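Local coordinates for pyoverdine synthetase F (Pseudomonas aeruginosa PAO1, PDB 6CUL), which is a pyoverdine synthetase component whose core is a mixed, mostly parallel beta-sheet flanked by helices, at residues S35-E38 / S39-A43. Residues are numbered along the deposited sequence; the frame is centred on the assembly and turned at random.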
ATOM      1  N   SER A  35       3.317  -2.708   9.391  1.00 28.24           N
ATOM      2  CA  SER A  35       2.557  -2.241   8.298  1.00 26.17           C
ATOM      3  C   SER A  35       2.710  -0.777   8.022  1.00 28.88           C
ATOM      4  O   SER A  35       3.205  -0.044   8.792  1.00 24.23           O
ATOM      5  CB  SER A  35       1.115  -2.558   8.479  1.00 23.85           C
ATOM      6  OG  SER A  35       0.520  -1.755   9.386  1.00 31.90           O
ATOM      7  N   VAL A  36       2.314  -0.398   6.841  1.00 39.34           N
ATOM      8  CA  VAL A  36       2.295   0.979   6.451  1.00 35.46           C
ATOM      9  C   VAL A  36       1.347   1.778   7.324  1.00 34.24           C
ATOM     10  O   VAL A  36       1.653   2.861   7.640  1.00 34.82           O
ATOM     11  CB  VAL A  36       1.920   1.144   5.016  1.00 30.00           C
ATOM     12  CG1 VAL A  36       1.809   2.584   4.665  1.00 36.91           C
ATOM     13  CG2 VAL A  36       2.940   0.499   4.154  1.00 37.79           C
ATOM     14  N   LEU A  37       0.190   1.242   7.652  1.00 32.49           N
ATOM     15  CA  LEU A  37      -0.736   1.883   8.530  1.00 28.06           C
ATOM     16  C   LEU A  37      -0.201   2.024   9.942  1.00 30.78           C
ATOM     17  O   LEU A  37      -0.366   3.006  10.536  1.00 27.11           O
ATOM     18  CB  LEU A  37      -2.059   1.150   8.515  1.00 31.39           C
ATOM     19  CG  LEU A  37      -3.240   1.766   9.239  1.00 36.87           C
ATOM     20  CD1 LEU A  37      -3.657   3.011   8.544  1.00 30.87           C
ATOM     21  CD2 LEU A  37      -4.421   0.838   9.399  1.00 39.85           C
ATOM     22  N   GLU A  38       0.465   1.025  10.448  1.00 35.08           N
ATOM     23  CA  GLU A  38       1.035   1.126  11.775  1.00 37.41           C
ATOM     24  C   GLU A  38       2.065   2.235  11.844  1.00 32.38           C
ATOM     25  O   GLU A  38       2.114   2.910  12.804  1.00 35.90           O
ATOM     26  CB  GLU A  38       1.629  -0.169  12.264  1.00 32.58           C
ATOM     27  CG  GLU A  38       1.916  -0.123  13.726  1.00 28.90           C
ATOM     28  CD  GLU A  38       2.178  -1.446  14.320  1.00 36.15           C
ATOM     29  OE1 GLU A  38       2.336  -2.368  13.600  1.00 38.06           O
ATOM     30  OE2 GLU A  38       2.217  -1.578  15.516  1.00 47.33           O
ATOM     31  N   SER A  39       2.862   2.377  10.818  1.00 24.45           N
ATOM     32  CA  SER A  39       3.776   3.427  10.811  1.00 27.14           C
ATOM     33  C   SER A  39       3.078   4.781  10.799  1.00 30.40           C
ATOM     34  O   SER A  39       3.539   5.624  11.444  1.00 26.61           O
ATOM     35  CB  SER A  39       4.792   3.307   9.688  1.00 36.42           C
ATOM     36  OG  SER A  39       5.934   3.900  10.104  1.00 27.04           O
ATOM     37  N   LEU A  40       2.034   4.944  10.018  1.00 24.08           N
ATOM     38  CA  LEU A  40       1.218   6.143   9.937  1.00 25.54           C
ATOM     39  C   LEU A  40       0.492   6.451  11.221  1.00 24.01           C
ATOM     40  O   LEU A  40       0.360   7.546  11.566  1.00 23.59           O
ATOM     41  CB  LEU A  40       0.267   6.067   8.769  1.00 17.24           C
ATOM     42  CG  LEU A  40      -0.523   7.236   8.325  1.00 14.61           C
ATOM     43  CD1 LEU A  40       0.401   8.333   7.962  1.00 25.77           C
ATOM     44  CD2 LEU A  40      -1.366   6.890   7.145  1.00 28.18           C
ATOM     45  N   VAL A  41       0.015   5.440  11.879  1.00 27.37           N
ATOM     46  CA  VAL A  41      -0.592   5.611  13.184  1.00 29.85           C
ATOM     47  C   VAL A  41       0.449   6.145  14.171  1.00 30.37           C
ATOM     48  O   VAL A  41       0.197   7.075  14.819  1.00 23.14           O
ATOM     49  CB  VAL A  41      -1.270   4.330  13.662  1.00 18.72           C
ATOM     50  CG1 VAL A  41      -1.605   4.395  15.121  1.00 25.38           C
ATOM     51  CG2 VAL A  41      -2.492   4.071  12.844  1.00 30.30           C
ATOM     52  N   GLU A  42       1.622   5.582  14.202  1.00 25.37           N
ATOM     53  CA  GLU A  42       2.671   6.103  15.013  1.00 23.49           C
ATOM     54  C   GLU A  42       3.063   7.541  14.639  1.00 28.14           C
ATOM     55  O   GLU A  42       3.355   8.293  15.491  1.00 23.92           O
ATOM     56  CB  GLU A  42       3.865   5.227  14.898  1.00 24.48           C
ATOM     57  CG  GLU A  42       3.607   3.850  15.391  1.00 34.90           C
ATOM     58  CD  GLU A  42       4.708   2.893  15.117  1.00 28.16           C
ATOM     59  OE1 GLU A  42       4.686   1.875  15.725  1.00 28.39           O
ATOM     60  OE2 GLU A  42       5.556   3.187  14.338  1.00 18.44           O
ATOM     61  N   ALA A  43       3.078   7.853  13.357  1.00 22.83           N
ATOM     62  CA  ALA A  43       3.354   9.163  12.895  1.00 25.03           C
ATOM     63  C   ALA A  43       2.312  10.136  13.331  1.00 22.71           C
ATOM     64  O   ALA A  43       2.645  11.145  13.840  1.00 26.00           O
ATOM     65  CB  ALA A  43       3.439   9.187  11.394  1.00 26.24           C
TER
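The side chain of Glu42 runs past Glu38 O, one turn earlier in the same helix, and can be followed outward from that oxygen. Glu42 CB sits 3.6 Å from Glu38 O, the atom that also accepts a nearly straight hydrogen bond from Glu42 N (N-H...O angle 170°). Glu42 CG comes closer still, at 3.1 Å from Glu38 O, because chi1 of -62° places it beside its own backbone N and turns it back toward the preceding turn. From there the chain runs extended: Glu42 CD is still 3.5 Å from Glu38 O, and Glu42 OE1 ends 4.0 Å from Glu38 CG. Glu42 OE2 forms a salt bridge with Lys34 NZ. The carboxylate planes are 54° apart, and the like-charged Glu38 OE2 and Glu42 OE1 approach to 4.3 Å.

Ser35 is the N-cap of helix 36-46: Ser35 OG accepts from Glu38 N at 3.0 Å, and the backbone bonds already begin at the cap, where Ser39 N donates to Ser35 O. On another side of the helix, Leu37 CG meets Val41 CG2 at 4.3 Å, and Val36, Leu37 and Leu40 pack on Tyr8 of strand 6-9, joining the helix to the central sheet. The two acids, so close together, would probably repel each other, but the salt bridge to Lys34 probably offsets much of this, while the hydroxyl of Tyr32 holds the other carboxylate, at Glu38 OE1, by a hydrogen bond.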